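Local coordinates for protein DNA alpha-glucosyltransferase (Enterobacteria phage T4, PDB 1Y6F) that is a bacteriophage glycosyltransferase of the GT-B type, with two Rossmann-like domains and uridine-5'-diphosphate-glucose bound between them in the model, at residues M199-W204 with S288-G293; V139-S144 with F398-K403; F214-D219 with Y294-L299. All coordinates share one frame; numbering follows the deposited sequence.

Contact 1. Residues M199-W204 with S288-G293; sequences MNINRW and SKSGFG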
loop_
_atom_site.group_PDB
_atom_site.type_symbol
_atom_site.label_atom_id
_atom_site.label_comp_id
_atom_site.label_asym_id
_atom_site.label_seq_id
_atom_site.Cartn_x
_atom_site.Cartn_y
_atom_site.Cartn_z
ATOM N N MET C 199 -21.974 -10.799 8.344
ATOM C CA MET C 199 -22.133 -10.988 6.908
ATOM C C MET C 199 -22.839 -9.887 6.149
ATOM O O MET C 199 -22.956 -9.955 4.929
ATOM C CB MET C 199 -22.859 -12.299 6.642
ATOM C CG MET C 199 -22.146 -13.501 7.208
ATOM S SD MET C 199 -20.551 -13.776 6.435
ATOM C CE MET C 199 -19.980 -15.182 7.384
ATOM N N ASN C 200 -23.312 -8.869 6.847
ATOM C CA ASN C 200 -24.016 -7.800 6.158
ATOM C C ASN C 200 -23.266 -6.497 6.093
ATOM O O ASN C 200 -23.792 -5.496 5.619
ATOM C CB ASN C 200 -25.382 -7.575 6.793
ATOM C CG ASN C 200 -26.313 -8.730 6.553
ATOM O OD1 ASN C 200 -26.430 -9.212 5.425
ATOM N ND2 ASN C 200 -26.989 -9.182 7.603
ATOM N N ILE C 201 -22.032 -6.503 6.573
ATOM C CA ILE C 201 -21.218 -5.304 6.523
ATOM C C ILE C 201 -20.168 -5.463 5.433
ATOM O O ILE C 201 -19.320 -6.340 5.507
ATOM C CB ILE C 201 -20.517 -5.038 7.871
ATOM C CG1 ILE C 201 -21.555 -4.624 8.924
ATOM C CG2 ILE C 201 -19.465 -3.970 7.699
ATOM C CD1 ILE C 201 -21.024 -4.614 10.355
ATOM N N ASN C 202 -20.256 -4.616 4.415
ATOM C CA ASN C 202 -19.314 -4.618 3.312
ATOM C C ASN C 202 -18.413 -3.424 3.571
ATOM O O ASN C 202 -18.889 -2.291 3.656
ATOM C CB ASN C 202 -20.069 -4.459 1.997
ATOM C CG ASN C 202 -21.073 -5.565 1.787
ATOM O OD1 ASN C 202 -22.103 -5.627 2.464
ATOM N ND2 ASN C 202 -20.767 -6.466 0.864
ATOM N N ARG C 203 -17.115 -3.683 3.696
ATOM C CA ARG C 203 -16.143 -2.638 4.005
ATOM C C ARG C 203 -15.067 -2.404 2.945
ATOM O O ARG C 203 -14.263 -3.283 2.639
ATOM C CB ARG C 203 -15.488 -2.968 5.341
ATOM C CG ARG C 203 -14.731 -1.837 5.985
ATOM C CD ARG C 203 -14.207 -2.293 7.340
ATOM N NE ARG C 203 -15.283 -2.535 8.296
ATOM C CZ ARG C 203 -15.965 -1.574 8.918
ATOM N NH1 ARG C 203 -15.690 -0.301 8.686
ATOM N NH2 ARG C 203 -16.915 -1.885 9.793
ATOM N N TRP C 204 -15.060 -1.197 2.401
ATOM C CA TRP C 204 -14.107 -0.799 1.375
ATOM C C TRP C 204 -13.020 0.069 2.032
ATOM O O TRP C 204 -13.315 0.881 2.909
ATOM C CB TRP C 204 -14.863 -0.003 0.301
ATOM C CG TRP C 204 -14.032 0.542 -0.823
ATOM C CD1 TRP C 204 -13.869 -0.004 -2.061
ATOM C CD2 TRP C 204 -13.266 1.749 -0.813
ATOM N NE1 TRP C 204 -13.049 0.792 -2.831
ATOM C CE2 TRP C 204 -12.664 1.874 -2.086
ATOM C CE3 TRP C 204 -13.028 2.739 0.149
ATOM C CZ2 TRP C 204 -11.840 2.950 -2.422
ATOM C CZ3 TRP C 204 -12.211 3.807 -0.185
ATOM C CH2 TRP C 204 -11.627 3.903 -1.461
ATOM N N SER C 288 -11.839 -7.501 10.304
ATOM C CA SER C 288 -11.861 -8.911 10.715
ATOM C C SER C 288 -13.252 -9.339 11.180
ATOM O O SER C 288 -13.514 -10.535 11.357
ATOM C CB SER C 288 -10.862 -9.160 11.855
ATOM O OG SER C 288 -11.320 -8.563 13.063
ATOM N N LYS C 289 -14.127 -8.358 11.394
ATOM C CA LYS C 289 -15.489 -8.619 11.830
ATOM C C LYS C 289 -16.499 -8.147 10.798
ATOM O O LYS C 289 -17.673 -7.978 11.099
ATOM C CB LYS C 289 -15.752 -7.970 13.197
ATOM C CG LYS C 289 -15.022 -8.710 14.326
ATOM C CD LYS C 289 -15.265 -8.133 15.713
ATOM C CE LYS C 289 -14.418 -6.895 15.984
ATOM N NZ LYS C 289 -14.839 -5.709 15.189
ATOM N N SER C 290 -16.040 -7.944 9.569
ATOM C CA SER C 290 -16.933 -7.519 8.501
ATOM C C SER C 290 -17.030 -8.644 7.483
ATOM O O SER C 290 -16.036 -9.289 7.159
ATOM C CB SER C 290 -16.400 -6.261 7.823
ATOM O OG SER C 290 -16.121 -5.245 8.773
ATOM N N GLY C 291 -18.232 -8.876 6.978
ATOM C CA GLY C 291 -18.427 -9.931 6.003
ATOM C C GLY C 291 -17.492 -9.873 4.808
ATOM O O GLY C 291 -16.815 -10.848 4.488
ATOM N N PHE C 292 -17.437 -8.725 4.148
ATOM C CA PHE C 292 -16.610 -8.590 2.961
ATOM C C PHE C 292 -15.834 -7.276 2.882
ATOM O O PHE C 292 -16.385 -6.203 3.120
ATOM C CB PHE C 292 -17.492 -8.729 1.710
ATOM C CG PHE C 292 -18.382 -9.935 1.732
ATOM C CD1 PHE C 292 -19.500 -9.973 2.559
ATOM C CD2 PHE C 292 -18.068 -11.056 0.981
ATOM C CE1 PHE C 292 -20.289 -11.120 2.645
ATOM C CE2 PHE C 292 -18.854 -12.212 1.057
ATOM C CZ PHE C 292 -19.965 -12.242 1.894
ATOM N N GLY C 293 -14.555 -7.388 2.535
ATOM C CA GLY C 293 -13.704 -6.226 2.385
ATOM C C GLY C 293 -13.514 -5.988 0.898
ATOM O O GLY C 293 -13.354 -6.930 0.132
#
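Ser290 OG is gripped from two directions: it accepts a hydrogen bond from Arg203 NE at 2.9 Å and makes a second one with the backbone carbonyl of Arg286. The N-H of NE points almost straight at the hydroxyl (175°), which lies at the guanidinium edge, in the plane of the group. Arg203 reaches it with CG anti to the backbone N (chi1 -165°) and a bend at chi3, while NH1 forms a salt bridge with Glu235. The planar head is thus held at two of its nitrogens, which limits its rotation. Ile201 CG2 packs beside the same hydroxyl, 3.7 Å from Ser290 OG.

The backbones pair as two parallel strands. Arg203 N donates to Phe292 O at 2.7 Å, and Phe292 N returns a weak bond of 3.3 Å to Ile201 O. A CA-H...O contact, Gly293 CA to Arg203 O at 3.0 Å, continues the pairing. Asn202 and Phe292 leave the other face side by side, amide and ring planes 14° apart, with ND2 4.1 Å from Phe292 CB; ND2 also approaches Tyr294 OH, at a spacing too short to trust. Met199 O meets the ring edge in plane, 3.7 Å from Phe292 CE1.

The pair lies inside the parallel sheet of one Rossmann-like domain: strand 231-235 flanks 201-205, and strand 321-325 flanks 290-295. Helix 214-225 touches Asn202 on one face, while helix 280-287 packs against Arg203 on the other.

Contact 2. Residues V139-S144 with F398-K403; sequences VIFSHS and FDIITK. With UPG (uridine-5'-diphosphate-glucose), chain E.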
loop_
_atom_site.group_PDB
_atom_site.type_symbol
_atom_site.label_atom_id
_atom_site.label_comp_id
_atom_site.label_asym_id
_atom_site.label_seq_id
_atom_site.Cartn_x
_atom_site.Cartn_y
_atom_site.Cartn_z
ATOM N N VAL C 139 21.589 0.245 -6.502
ATOM C CA VAL C 139 20.500 -0.686 -6.780
ATOM C C VAL C 139 19.191 0.091 -6.885
ATOM O O VAL C 139 18.954 1.021 -6.110
ATOM C CB VAL C 139 20.357 -1.763 -5.670
ATOM C CG1 VAL C 139 19.099 -2.619 -5.914
ATOM C CG2 VAL C 139 21.579 -2.664 -5.667
ATOM N N ILE C 140 18.349 -0.294 -7.843
ATOM C CA ILE C 140 17.066 0.370 -8.059
ATOM C C ILE C 140 15.955 -0.660 -8.236
ATOM O O ILE C 140 16.160 -1.712 -8.847
ATOM C CB ILE C 140 17.095 1.252 -9.330
ATOM C CG1 ILE C 140 18.300 2.190 -9.299
ATOM C CG2 ILE C 140 15.824 2.082 -9.416
ATOM C CD1 ILE C 140 18.580 2.838 -10.638
ATOM N N PHE C 141 14.778 -0.354 -7.704
ATOM C CA PHE C 141 13.629 -1.254 -7.820
ATOM C C PHE C 141 12.439 -0.445 -8.305
ATOM O O PHE C 141 12.417 0.769 -8.129
ATOM C CB PHE C 141 13.240 -1.863 -6.462
ATOM C CG PHE C 141 14.256 -2.804 -5.874
ATOM C CD1 PHE C 141 15.186 -2.356 -4.951
ATOM C CD2 PHE C 141 14.254 -4.151 -6.213
ATOM C CE1 PHE C 141 16.094 -3.233 -4.365
ATOM C CE2 PHE C 141 15.155 -5.037 -5.640
ATOM C CZ PHE C 141 16.080 -4.576 -4.709
ATOM N N SER C 142 11.454 -1.118 -8.903
ATOM C CA SER C 142 10.208 -0.475 -9.357
ATOM C C SER C 142 9.131 -1.554 -9.355
ATOM O O SER C 142 9.446 -2.745 -9.258
ATOM C CB SER C 142 10.341 0.095 -10.769
ATOM O OG SER C 142 10.358 -0.950 -11.735
ATOM N N HIS C 143 7.866 -1.150 -9.446
ATOM C CA HIS C 143 6.769 -2.116 -9.456
ATOM C C HIS C 143 6.588 -2.823 -10.802
ATOM O O HIS C 143 5.944 -3.869 -10.866
ATOM C CB HIS C 143 5.438 -1.437 -9.100
ATOM C CG HIS C 143 5.285 -1.134 -7.647
ATOM N ND1 HIS C 143 5.225 -2.120 -6.684
ATOM C CD2 HIS C 143 5.226 0.045 -6.985
ATOM C CE1 HIS C 143 5.142 -1.558 -5.493
ATOM N NE2 HIS C 143 5.140 -0.247 -5.648
ATOM N N SER C 144 7.140 -2.262 -11.873
ATOM C CA SER C 144 6.951 -2.877 -13.185
ATOM C C SER C 144 7.981 -2.523 -14.243
ATOM O O SER C 144 8.316 -1.355 -14.428
ATOM C CB SER C 144 5.566 -2.507 -13.720
ATOM O OG SER C 144 5.409 -2.948 -15.057
ATOM N N PHE C 398 16.668 -8.790 -0.615
ATOM C CA PHE C 398 17.927 -8.764 0.109
ATOM C C PHE C 398 19.028 -9.388 -0.730
ATOM O O PHE C 398 20.167 -8.931 -0.699
ATOM C CB PHE C 398 17.823 -9.493 1.456
ATOM C CG PHE C 398 19.144 -9.602 2.191
ATOM C CD1 PHE C 398 19.925 -10.753 2.086
ATOM C CD2 PHE C 398 19.609 -8.555 2.975
ATOM C CE1 PHE C 398 21.141 -10.856 2.751
ATOM C CE2 PHE C 398 20.830 -8.648 3.646
ATOM C CZ PHE C 398 21.594 -9.800 3.534
ATOM N N ASP C 399 18.683 -10.426 -1.491
ATOM C CA ASP C 399 19.659 -11.100 -2.347
ATOM C C ASP C 399 20.090 -10.241 -3.540
ATOM O O ASP C 399 21.253 -10.254 -3.920
ATOM C CB ASP C 399 19.102 -12.443 -2.812
ATOM C CG ASP C 399 19.051 -13.456 -1.689
ATOM O OD1 ASP C 399 18.188 -14.361 -1.730
ATOM O OD2 ASP C 399 19.889 -13.348 -0.765
ATOM N N ILE C 400 19.162 -9.490 -4.124
ATOM C CA ILE C 400 19.503 -8.621 -5.242
ATOM C C ILE C 400 20.357 -7.459 -4.714
ATOM O O ILE C 400 21.272 -6.982 -5.388
ATOM C CB ILE C 400 18.238 -8.055 -5.881
ATOM C CG1 ILE C 400 17.453 -9.171 -6.552
ATOM C CG2 ILE C 400 18.576 -6.968 -6.860
ATOM C CD1 ILE C 400 16.070 -8.729 -7.024
ATOM N N ILE C 401 20.064 -7.008 -3.498
ATOM C CA ILE C 401 20.819 -5.902 -2.923
ATOM C C ILE C 401 22.241 -6.326 -2.590
ATOM O O ILE C 401 23.167 -5.529 -2.704
ATOM C CB ILE C 401 20.137 -5.326 -1.632
ATOM C CG1 ILE C 401 18.827 -4.631 -1.999
ATOM C CG2 ILE C 401 21.037 -4.317 -0.964
ATOM C CD1 ILE C 401 18.232 -3.804 -0.879
ATOM N N THR C 402 22.419 -7.584 -2.206
ATOM C CA THR C 402 23.746 -8.069 -1.834
ATOM C C THR C 402 24.626 -8.637 -2.951
ATOM O O THR C 402 25.808 -8.307 -3.034
ATOM C CB THR C 402 23.654 -9.115 -0.709
ATOM O OG1 THR C 402 23.166 -8.483 0.485
ATOM C CG2 THR C 402 25.032 -9.718 -0.438
ATOM N N LYS C 403 24.065 -9.486 -3.801
ATOM C CA LYS C 403 24.836 -10.079 -4.891
ATOM C C LYS C 403 24.482 -9.428 -6.231
ATOM O O LYS C 403 23.663 -9.944 -6.995
ATOM C CB LYS C 403 24.586 -11.598 -4.941
ATOM C CG LYS C 403 25.600 -12.411 -5.767
ATOM C CD LYS C 403 25.276 -12.444 -7.263
ATOM C CE LYS C 403 24.000 -13.235 -7.547
ATOM N NZ LYS C 403 23.738 -13.376 -9.007
HETATM N N1 UPG E . -3.849 3.172 5.536
HETATM C C2 UPG E . -4.097 3.550 6.838
HETATM N N3 UPG E . -4.917 4.640 6.974
HETATM C C4 UPG E . -5.506 5.364 5.963
HETATM C C5 UPG E . -5.224 4.890 4.646
HETATM C C6 UPG E . -4.427 3.833 4.482
HETATM O O2 UPG E . -3.631 2.960 7.799
HETATM O O4 UPG E . -6.165 6.361 6.244
HETATM C C1C UPG E . -2.916 2.062 5.316
HETATM C C2C UPG E . -3.479 0.842 4.592
HETATM O O2C UPG E . -4.062 -0.041 5.524
HETATM C C3C UPG E . -2.206 0.265 3.978
HETATM C C4C UPG E . -1.448 1.521 3.571
HETATM O O4C UPG E . -1.876 2.552 4.497
HETATM O O3C UPG E . -1.461 -0.438 4.966
HETATM C C5C UPG E . -1.692 1.988 2.155
HETATM O O5C UPG E . -0.932 1.194 1.256
HETATM P PA UPG E . -1.512 0.701 -0.139
HETATM O O1A UPG E . -0.371 0.104 -0.861
HETATM O O2A UPG E . -2.718 -0.125 0.126
HETATM O O3A UPG E . -2.003 2.071 -0.878
HETATM P PB UPG E . -1.160 3.383 -1.357
HETATM O O1B UPG E . -1.651 3.760 -2.699
HETATM O O2B UPG E . -1.247 4.364 -0.257
HETATM O O3B UPG E . 0.335 2.834 -1.483
HETATM C "C1'" UPG E . 1.340 3.233 -2.477
HETATM C "C2'" UPG E . 1.033 2.826 -3.920
HETATM C "C3'" UPG E . 0.810 1.310 -3.931
HETATM C "C4'" UPG E . 2.076 0.593 -3.422
HETATM C "C5'" UPG E . 2.544 1.170 -2.067
HETATM C "C6'" UPG E . 3.927 0.683 -1.664
HETATM O "O2'" UPG E . -0.105 3.520 -4.410
HETATM O "O3'" UPG E . 0.485 0.862 -5.241
HETATM O "O4'" UPG E . 1.796 -0.793 -3.268
HETATM O "O5'" UPG E . 2.595 2.628 -2.096
HETATM O "O6'" UPG E . 4.641 0.136 -2.769
#
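Phe141 and Ile401 share a first torsion, with the next carbon beside the backbone N (chi1 -67° for the ring, -68° for Ile401 CG1), and this brings the rim of the ring against the isoleucine branch. Ile401 CG1 lies in the ring plane at its edge, 3.9 Å from Phe141 CZ, and the two side chains cross at about a right angle. Ile400 meets the next part of the same rim, its CD1 4.0 Å from Phe141 CE2. Val139, two residues earlier on the same side of the strand, faces the helix more loosely, with its CG1 4.4 Å from Ile401 CG1.

The axes of strand 139-142 and helix segment 398-402 are roughly antiparallel (148°) and 9.3 Å apart at closest approach. The last helix thus returns to the parallel sheet of the N-terminal domain, as in GT-B enzymes. Just beyond the strand, His143 NE2 gives a weak hydrogen bond to O6' of uridine-5'-diphosphate-glucose.

Arg111 NH1 also holds the helix end, bonding to the carbonyls of Ile401 and Thr402. Between the two segments the contact is purely apolar, aliphatic carbons against an aromatic rim, and depends on side-chain fit rather than directed bonds.

Contact 3. Residues F214-D219 with Y294-L299; sequences FYQMFD and YQLSKL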
loop_
_atom_site.group_PDB
_atom_site.type_symbol
_atom_site.label_atom_id
_atom_site.label_comp_id
_atom_site.label_asym_id
_atom_site.label_seq_id
_atom_site.Cartn_x
_atom_site.Cartn_y
_atom_site.Cartn_z
ATOM N N PHE C 214 -13.219 3.679 -6.165
ATOM C CA PHE C 214 -14.228 4.070 -5.179
ATOM C C PHE C 214 -15.596 4.265 -5.829
ATOM O O PHE C 214 -16.625 3.959 -5.231
ATOM C CB PHE C 214 -13.825 5.353 -4.432
ATOM C CG PHE C 214 -13.565 6.532 -5.327
ATOM C CD1 PHE C 214 -12.327 6.703 -5.935
ATOM C CD2 PHE C 214 -14.553 7.489 -5.541
ATOM C CE1 PHE C 214 -12.072 7.816 -6.744
ATOM C CE2 PHE C 214 -14.311 8.604 -6.350
ATOM C CZ PHE C 214 -13.069 8.768 -6.951
ATOM N N TYR C 215 -15.603 4.776 -7.056
ATOM C CA TYR C 215 -16.851 4.995 -7.782
ATOM C C TYR C 215 -17.673 3.710 -7.877
ATOM O O TYR C 215 -18.853 3.685 -7.524
ATOM C CB TYR C 215 -16.556 5.514 -9.196
ATOM C CG TYR C 215 -16.328 7.007 -9.285
ATOM C CD1 TYR C 215 -15.347 7.533 -10.134
ATOM C CD2 TYR C 215 -17.116 7.900 -8.548
ATOM C CE1 TYR C 215 -15.158 8.912 -10.246
ATOM C CE2 TYR C 215 -16.935 9.278 -8.655
ATOM C CZ TYR C 215 -15.956 9.776 -9.504
ATOM O OH TYR C 215 -15.779 11.136 -9.618
ATOM N N GLN C 216 -17.038 2.645 -8.352
ATOM C CA GLN C 216 -17.715 1.374 -8.509
ATOM C C GLN C 216 -18.275 0.809 -7.204
ATOM O O GLN C 216 -19.209 0.005 -7.229
ATOM C CB GLN C 216 -16.781 0.353 -9.159
ATOM C CG GLN C 216 -15.377 0.855 -9.501
ATOM C CD GLN C 216 -15.351 1.920 -10.582
ATOM O OE1 GLN C 216 -15.431 3.112 -10.299
ATOM N NE2 GLN C 216 -15.240 1.490 -11.832
ATOM N N MET C 217 -17.718 1.216 -6.068
ATOM C CA MET C 217 -18.211 0.715 -4.787
ATOM C C MET C 217 -19.539 1.389 -4.506
ATOM O O MET C 217 -20.490 0.746 -4.056
ATOM C CB MET C 217 -17.233 1.033 -3.658
ATOM C CG MET C 217 -17.555 0.359 -2.331
ATOM S SD MET C 217 -17.363 -1.452 -2.389
ATOM C CE MET C 217 -18.474 -1.891 -1.066
ATOM N N PHE C 218 -19.591 2.693 -4.770
ATOM C CA PHE C 218 -20.805 3.484 -4.573
ATOM C C PHE C 218 -21.903 2.914 -5.454
ATOM O O PHE C 218 -23.031 2.706 -5.019
ATOM C CB PHE C 218 -20.577 4.939 -4.984
ATOM C CG PHE C 218 -19.948 5.789 -3.920
ATOM C CD1 PHE C 218 -20.480 5.824 -2.636
ATOM C CD2 PHE C 218 -18.864 6.609 -4.221
ATOM C CE1 PHE C 218 -19.951 6.667 -1.669
ATOM C CE2 PHE C 218 -18.332 7.453 -3.262
ATOM C CZ PHE C 218 -18.879 7.482 -1.980
ATOM N N ASP C 219 -21.544 2.680 -6.708
ATOM C CA ASP C 219 -22.448 2.139 -7.704
ATOM C C ASP C 219 -22.981 0.785 -7.238
ATOM O O ASP C 219 -24.177 0.527 -7.273
ATOM C CB ASP C 219 -21.688 1.996 -9.029
ATOM C CG ASP C 219 -22.601 1.750 -10.206
ATOM O OD1 ASP C 219 -22.083 1.610 -11.333
ATOM O OD2 ASP C 219 -23.833 1.699 -10.008
ATOM N N TYR C 294 -13.527 -4.728 0.490
ATOM C CA TYR C 294 -13.389 -4.392 -0.916
ATOM C C TYR C 294 -12.168 -3.543 -1.172
ATOM O O TYR C 294 -11.878 -2.629 -0.406
ATOM C CB TYR C 294 -14.623 -3.639 -1.384
ATOM C CG TYR C 294 -15.887 -4.453 -1.328
ATOM C CD1 TYR C 294 -16.491 -4.903 -2.498
ATOM C CD2 TYR C 294 -16.508 -4.731 -0.105
ATOM C CE1 TYR C 294 -17.691 -5.595 -2.462
ATOM C CE2 TYR C 294 -17.713 -5.427 -0.059
ATOM C CZ TYR C 294 -18.302 -5.846 -1.245
ATOM O OH TYR C 294 -19.541 -6.438 -1.224
ATOM N N GLN C 295 -11.473 -3.851 -2.261
ATOM C CA GLN C 295 -10.266 -3.134 -2.655
ATOM C C GLN C 295 -10.291 -3.201 -4.166
ATOM O O GLN C 295 -9.749 -4.128 -4.766
ATOM C CB GLN C 295 -9.032 -3.848 -2.090
ATOM C CG GLN C 295 -7.841 -2.934 -1.812
ATOM C CD GLN C 295 -7.010 -2.661 -3.047
ATOM O OE1 GLN C 295 -7.489 -2.780 -4.167
ATOM N NE2 GLN C 295 -5.756 -2.280 -2.846
ATOM N N LEU C 296 -10.939 -2.220 -4.781
ATOM C CA LEU C 296 -11.085 -2.205 -6.227
ATOM C C LEU C 296 -10.059 -1.435 -7.041
ATOM O O LEU C 296 -10.419 -0.718 -7.973
ATOM C CB LEU C 296 -12.492 -1.724 -6.588
ATOM C CG LEU C 296 -13.616 -2.766 -6.506
ATOM C CD1 LEU C 296 -13.507 -3.559 -5.224
ATOM C CD2 LEU C 296 -14.959 -2.068 -6.569
ATOM N N SER C 297 -8.782 -1.587 -6.710
ATOM C CA SER C 297 -7.742 -0.905 -7.466
ATOM C C SER C 297 -7.814 -1.446 -8.884
ATOM O O SER C 297 -7.744 -2.654 -9.096
ATOM C CB SER C 297 -6.358 -1.189 -6.873
ATOM O OG SER C 297 -6.205 -0.573 -5.606
ATOM N N LYS C 298 -7.963 -0.556 -9.853
ATOM C CA LYS C 298 -8.055 -0.978 -11.244
ATOM C C LYS C 298 -6.939 -0.368 -12.085
ATOM O O LYS C 298 -7.169 0.177 -13.167
ATOM C CB LYS C 298 -9.429 -0.601 -11.810
ATOM C CG LYS C 298 -9.804 0.858 -11.597
ATOM C CD LYS C 298 -11.257 1.120 -11.980
ATOM C CE LYS C 298 -11.615 2.594 -11.840
ATOM N NZ LYS C 298 -13.032 2.882 -12.226
ATOM N N LEU C 299 -5.726 -0.464 -11.559
ATOM C CA LEU C 299 -4.528 0.045 -12.222
ATOM C C LEU C 299 -4.450 -0.536 -13.642
ATOM O O LEU C 299 -5.130 -1.510 -13.953
ATOM C CB LEU C 299 -3.315 -0.395 -11.409
ATOM C CG LEU C 299 -2.136 0.535 -11.139
ATOM C CD1 LEU C 299 -2.626 1.886 -10.641
ATOM C CD2 LEU C 299 -1.221 -0.141 -10.112
#
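Met217 lays its thioether over one face of the Tyr294 ring. The methyl carbon CE stands 3.5 Å from the centroid of the Tyr294 ring, only 10° off the normal, a CH-pi contact nearly over the centre. The sulfur sits nearer the ring's root, 3.5 Å from Tyr294 CG, so the pair is also a Met-aromatic contact. The two side chains cross at about a right angle. Met217 gets there with CG anti to the backbone N (chi1 -171°) followed by a bend at chi2, which turns the thioether over the ring. Its terminal group spans the ring from CB side to centre and thereby covers much of that face.

Two residues on, Leu296 continues the apolar part of the contact. Its CD2 methyl rests 4.0 Å from Gln216 CB and 4.3 Å from Met217 N, so it lies against the helix backbone at Met217 as well as a side chain. Further on, Lys298 stretches out beyond CG toward the Gln216 amide, the two side chains coming from opposite directions. Gln216 NE2 and Lys298 NZ, both donors, are modelled 2.6 Å apart, which is not a sound contact; the amide may be turned the wrong way round, so the detail is doubtful. No hydrogen bond between the segments can be assigned as modelled.

Helix 214-225 is the crossover helix between the parallel neighbours 201-205 and 231-235, a beta-alpha-beta unit of the Rossmann-like domain. Met217 also touches Thr232 and Met234 of strand 231-235, and Gln216 touches Trp325 of strand 321-325. Between those strands the helix covers Tyr294 and the chain that follows it.

In the fold
From the N terminus the chain first builds the sheet that contains strand 139-142, then passes into a second domain, where strand 201-205 and helix 214-225 follow each other. Strand 290-295 then returns beside 201-205, closing contact 1, and its continuation meets the helix in contact 3. Since their segments alternate along the chain, these two loops cross, and both share the same parallel sheet. Contact 2 closes last: the final helix comes back to the first sheet, about 36 Å from contact 1 between centres, so that both other loops nest inside it. The C-terminal end is thereby tied to the N-terminal domain, as in the GT-B fold.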